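Local coordinates for sugar-binding transport ATP-binding protein (Pyrococcus horikoshii, PDB 1V43) that serves as the ATPase subunit of an ABC sugar transporter, binding and hydrolysing ATP to power sugar uptake, at the interface of chains A and B. Sequence-based numbering; all coordinates share one arbitrary frame. Chains: chain A/B, sugar-binding transport ATP-binding protein.

Contact 1: the interface of chains A and B. Residues chain A 178, 182, 185-186, 207; chain B 315-316, 318, 327.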
loop_
_atom_site.group_PDB
_atom_site.type_symbol
_atom_site.label_atom_id
_atom_site.label_comp_id
_atom_site.label_asym_id
_atom_site.label_seq_id
_atom_site.Cartn_x
_atom_site.Cartn_y
_atom_site.Cartn_z
ATOM N N VAL A 178 0.173 4.038 10.297
ATOM C CA VAL A 178 1.588 4.351 10.428
ATOM C C VAL A 178 1.876 5.000 11.773
ATOM O O VAL A 178 2.864 4.666 12.432
ATOM C CB VAL A 178 2.088 5.268 9.272
ATOM C CG1 VAL A 178 3.443 5.867 9.624
ATOM C CG2 VAL A 178 2.252 4.442 7.990
ATOM N N ALA A 182 4.459 3.332 14.788
ATOM C CA ALA A 182 5.488 4.095 15.475
ATOM C C ALA A 182 5.201 4.183 16.967
ATOM O O ALA A 182 6.097 4.001 17.789
ATOM C CB ALA A 182 5.593 5.499 14.880
ATOM N N LYS A 185 5.829 0.673 18.597
ATOM C CA LYS A 185 7.252 0.354 18.582
ATOM C C LYS A 185 8.046 1.173 19.608
ATOM O O LYS A 185 8.835 0.621 20.383
ATOM C CB LYS A 185 7.827 0.553 17.168
ATOM C CG LYS A 185 9.305 0.131 17.020
ATOM C CD LYS A 185 9.605 -1.157 17.797
ATOM C CE LYS A 185 11.065 -1.564 17.729
ATOM N NZ LYS A 185 11.378 -2.344 16.511
ATOM N N LYS A 186 7.835 2.487 19.638
ATOM C CA LYS A 186 8.544 3.322 20.609
ATOM C C LYS A 186 8.205 2.939 22.043
ATOM O O LYS A 186 9.073 2.937 22.907
ATOM C CB LYS A 186 8.208 4.790 20.414
ATOM C CG LYS A 186 8.741 5.421 19.148
ATOM C CD LYS A 186 8.230 6.849 19.163
ATOM C CE LYS A 186 8.597 7.640 17.948
ATOM N NZ LYS A 186 7.900 8.961 18.051
ATOM N N THR A 207 8.666 -2.356 9.622
ATOM C CA THR A 207 8.607 -1.151 10.446
ATOM C C THR A 207 8.729 -1.433 11.929
ATOM O O THR A 207 9.347 -0.666 12.673
ATOM C CB THR A 207 7.266 -0.419 10.296
ATOM O OG1 THR A 207 7.009 -0.146 8.912
ATOM C CG2 THR A 207 7.286 0.865 11.096
ATOM N N ASP B 315 12.911 11.375 14.699
ATOM C CA ASP B 315 12.057 10.842 15.747
ATOM C C ASP B 315 11.733 9.357 15.537
ATOM O O ASP B 315 11.527 8.615 16.497
ATOM C CB ASP B 315 10.761 11.637 15.789
ATOM C CG ASP B 315 9.850 11.198 16.906
ATOM O OD1 ASP B 315 10.241 11.344 18.082
ATOM O OD2 ASP B 315 8.746 10.711 16.606
ATOM N N PHE B 316 11.669 8.928 14.283
ATOM C CA PHE B 316 11.362 7.533 13.977
ATOM C C PHE B 316 11.705 7.206 12.533
ATOM O O PHE B 316 11.700 8.083 11.657
ATOM C CB PHE B 316 9.884 7.242 14.220
ATOM C CG PHE B 316 9.525 5.782 14.119
ATOM C CD1 PHE B 316 9.923 4.879 15.109
ATOM C CD2 PHE B 316 8.769 5.310 13.050
ATOM C CE1 PHE B 316 9.572 3.524 15.041
ATOM C CE2 PHE B 316 8.407 3.952 12.969
ATOM C CZ PHE B 316 8.812 3.062 13.968
ATOM N N GLU B 318 11.049 4.349 9.288
ATOM C CA GLU B 318 10.361 3.239 8.660
ATOM C C GLU B 318 11.397 2.763 7.625
ATOM O O GLU B 318 11.463 3.308 6.527
ATOM C CB GLU B 318 9.098 3.701 7.918
ATOM C CG GLU B 318 8.018 4.360 8.751
ATOM C CD GLU B 318 6.832 4.797 7.889
ATOM O OE1 GLU B 318 6.293 3.950 7.154
ATOM O OE2 GLU B 318 6.434 5.978 7.933
ATOM N N HIS B 327 10.822 10.259 10.068
ATOM C CA HIS B 327 9.904 11.185 10.722
ATOM C C HIS B 327 10.861 12.116 11.452
ATOM O O HIS B 327 11.448 11.741 12.467
ATOM C CB HIS B 327 8.989 10.462 11.712
ATOM C CG HIS B 327 8.173 9.360 11.099
ATOM N ND1 HIS B 327 7.099 8.785 11.742
ATOM C CD2 HIS B 327 8.301 8.699 9.922
ATOM C CE1 HIS B 327 6.599 7.819 10.991
ATOM N NE2 HIS B 327 7.312 7.745 9.881
HETATM O O HOH W 1 5.128 1.859 8.576
#

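Contact 2: the interface of chains A and B. Residues chain A 203, 206-207, 227, 230; chain B 319-322, 342.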
loop_
_atom_site.group_PDB
_atom_site.type_symbol
_atom_site.label_atom_id
_atom_site.label_comp_id
_atom_site.label_asym_id
_atom_site.label_seq_id
_atom_site.Cartn_x
_atom_site.Cartn_y
_atom_site.Cartn_z
ATOM N N VAL A 203 5.150 -4.482 5.073
ATOM C CA VAL A 203 5.620 -3.135 5.427
ATOM C C VAL A 203 5.550 -2.909 6.942
ATOM O O VAL A 203 6.453 -2.310 7.531
ATOM C CB VAL A 203 4.808 -2.015 4.732
ATOM C CG1 VAL A 203 5.116 -0.662 5.389
ATOM C CG2 VAL A 203 5.167 -1.958 3.227
ATOM N N MET A 206 8.416 -4.900 8.634
ATOM C CA MET A 206 9.699 -4.216 8.478
ATOM C C MET A 206 9.804 -2.984 9.362
ATOM O O MET A 206 10.887 -2.604 9.796
ATOM C CB MET A 206 9.897 -3.804 7.019
ATOM C CG MET A 206 10.161 -4.962 6.060
ATOM S SD MET A 206 11.792 -5.657 6.327
ATOM C CE MET A 206 12.799 -4.533 5.378
ATOM N N THR A 207 8.666 -2.356 9.622
ATOM C CA THR A 207 8.607 -1.151 10.446
ATOM C C THR A 207 8.729 -1.433 11.929
ATOM O O THR A 207 9.347 -0.666 12.673
ATOM C CB THR A 207 7.266 -0.419 10.296
ATOM O OG1 THR A 207 7.009 -0.146 8.912
ATOM C CG2 THR A 207 7.286 0.865 11.096
ATOM N N THR A 227 16.861 -5.793 7.845
ATOM C CA THR A 227 17.945 -5.670 6.877
ATOM C C THR A 227 18.356 -7.047 6.372
ATOM O O THR A 227 18.547 -7.257 5.167
ATOM C CB THR A 227 19.192 -4.996 7.498
ATOM O OG1 THR A 227 18.859 -3.675 7.934
ATOM C CG2 THR A 227 20.327 -4.917 6.471
ATOM N N TYR A 230 15.596 -8.619 4.165
ATOM C CA TYR A 230 15.404 -7.868 2.936
ATOM C C TYR A 230 16.606 -8.007 1.981
ATOM O O TYR A 230 16.438 -8.373 0.825
ATOM C CB TYR A 230 15.155 -6.390 3.248
ATOM C CG TYR A 230 15.134 -5.530 2.003
ATOM C CD1 TYR A 230 14.041 -5.551 1.125
ATOM C CD2 TYR A 230 16.210 -4.716 1.690
ATOM C CE1 TYR A 230 14.034 -4.772 -0.030
ATOM C CE2 TYR A 230 16.215 -3.943 0.545
ATOM C CZ TYR A 230 15.131 -3.972 -0.313
ATOM O OH TYR A 230 15.172 -3.210 -1.459
ATOM N N ALA B 319 12.221 1.786 7.982
ATOM C CA ALA B 319 13.235 1.256 7.059
ATOM C C ALA B 319 12.571 0.105 6.312
ATOM O O ALA B 319 12.654 -1.047 6.738
ATOM C CB ALA B 319 14.444 0.749 7.844
ATOM N N LEU B 320 11.921 0.416 5.195
ATOM C CA LEU B 320 11.177 -0.598 4.459
ATOM C C LEU B 320 11.950 -1.339 3.386
ATOM O O LEU B 320 11.354 -2.095 2.603
ATOM C CB LEU B 320 9.919 0.040 3.850
ATOM C CG LEU B 320 9.192 0.982 4.816
ATOM C CD1 LEU B 320 8.031 1.678 4.127
ATOM C CD2 LEU B 320 8.707 0.181 6.011
ATOM N N GLY B 321 13.265 -1.130 3.352
ATOM C CA GLY B 321 14.105 -1.790 2.366
ATOM C C GLY B 321 14.013 -1.124 1.001
ATOM O O GLY B 321 15.016 -0.644 0.466
ATOM N N THR B 322 12.808 -1.084 0.436
ATOM C CA THR B 322 12.595 -0.462 -0.866
ATOM C C THR B 322 12.653 1.079 -0.762
ATOM O O THR B 322 13.035 1.758 -1.709
ATOM C CB THR B 322 11.239 -0.933 -1.465
ATOM O OG1 THR B 322 11.113 -0.458 -2.815
ATOM C CG2 THR B 322 10.072 -0.431 -0.613
ATOM N N HIS B 342 17.331 1.458 1.304
ATOM C CA HIS B 342 17.377 1.132 2.732
ATOM C C HIS B 342 18.440 1.993 3.415
ATOM O O HIS B 342 19.622 1.916 3.082
ATOM C CB HIS B 342 17.706 -0.367 2.896
ATOM C CG HIS B 342 17.294 -0.957 4.215
ATOM N ND1 HIS B 342 16.005 -0.872 4.703
ATOM C CD2 HIS B 342 17.991 -1.681 5.125
ATOM C CE1 HIS B 342 15.929 -1.517 5.855
ATOM N NE2 HIS B 342 17.119 -2.016 6.134
HETATM O O HOH W 2 13.564 -1.861 9.123
#

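Contact 1: the interface of chains A and B
Helix 174-191 of chain A, joined by the end of helix 202-208, packs against strand 307-319 of chain B and its neighbour, strand 323-330. The aromatic ring of B:Phe316 is the apolar centre. Its CG lies anti to the backbone N (chi1 -172°), which sends the ring towards the helices. The methyl CB of A:Ala182 sits over one face, offset towards the rim and 3.8 Å from the ring centroid. Two groups meet the ring at its edge, in plane. CG of A:Lys185 comes to CE1 of B:Phe316, and the methyl CG2 of A:Thr207 stands 3.8 Å from its CE2. The ring is thus held on one face and along its rim.

Beside it, the extended chain of A:Lys186 runs out to B:Asp315 and crosses it at about a right angle. NZ of A:Lys186 forms a salt bridge to the carboxylate oxygen OD2 of B:Asp315, modelled very short at 2.4 Å. NZ comes from above the carboxylate plane, 30° out of it. An alanine in place of B:Asp315 would remove the carboxylate and would probably leave the A:Lys186 ammonium without this charged partner, loosening that margin of the patch.

At the other margin, the imidazole NE2 of B:His327 donates to OE2 of B:Glu318 over 2.8 Å. The bond is nearly straight, 165° at H, lies in the imidazole plane and uses the anti lone pair of OE2, the one away from OE1. It should steady the glutamate. The methyl CG1 of A:Val178 lies 3.4 Å from the same OE2. The other carboxylate oxygen, OE1, is linked through water 1 to the A:Thr207 hydroxyl, OG1.

In the fold, the chain A helices belong to the ATP-binding cassette. Helix 174-191 follows the Walker B strand and D-loop. The chain B strands lie in the C-terminal TOBE region, so a cassette meets its partner's C-terminal domain.

Contact 2: the interface of chains A and B
At the turn joining strands 307-319 and 323-330 of chain B, B:Gly321 has a positive phi (78°) with psi -60°, a region that residues with side chains rarely adopt. The turn faces helices 202-208 and 226-231 of chain A. The phenol ring of A:Tyr230 lies flat against the glycine, whose CA sits over the ring centre, 3.5 Å from the centroid. CG of the tyrosine is anti to the backbone N, which turns the ring face to the turn. The hydroxyl OH of A:Tyr230 comes 3.2 Å from the carbonyl O of B:Gly321. The glycine has no CB, and the direction a CB would take points towards the ring, so the close packing depends on its absence.

B:Leu320, just before the glycine, points its branches at helix 202-208. Its methyl CD2 lies 3.7 Å from CG1 of A:Val203, the two side chains crossing obliquely. The side chains of B:Leu320 and A:Thr207 lie side by side, pointing the same way, with CD2 of B:Leu320 3.4 Å from OG1 of A:Thr207. OG1 of A:Thr207 turns back to its own helix and donates to the carbonyl O of A:Val203 over 2.6 Å. The donor stands above the carbonyl plane, with an angle of 144° at the oxygen. This bond should help fix the threonine rotamer.

A:Met206 bends at chi2 and chi3, so that its methyl CE curls towards the carbonyl O of B:Ala319. Water 2 joins backbone to backbone. Its O lies 2.9 Å from the carbonyl O of A:Met206. The O of water 2 lies 2.7 Å from the carbonyl O of B:Ala319. Farther along, OG1 of A:Thr227 hydrogen bonds to the imidazole NE2 of B:His342, meeting the ring at its edge, in plane. The histidine is poorly ordered, so this bond is less certain.

In the fold, helix 202-208 follows the switch-histidine segment of the cassette, and helix 226-231 comes after strand 219-224. The chain B turn and the loop with B:His342 lie in the C-terminal TOBE region.

Contact 1 and contact 2 are neighbours, with the centres of their C-alpha atoms about 12 Å apart. They share A:Thr207, and helix 202-208 of chain A serves both. On chain B, strand 307-319 runs from contact 1 into the turn of contact 2, so one hairpin touches the cassette along its side and at its tip. The interface is two-fold symmetric, and each contact has a twin with the chains exchanged. The two sets together would bind each cassette to the partner's C-terminal domain. This fits a MalK-type dimer, although the deposited assembly alone does not prove it.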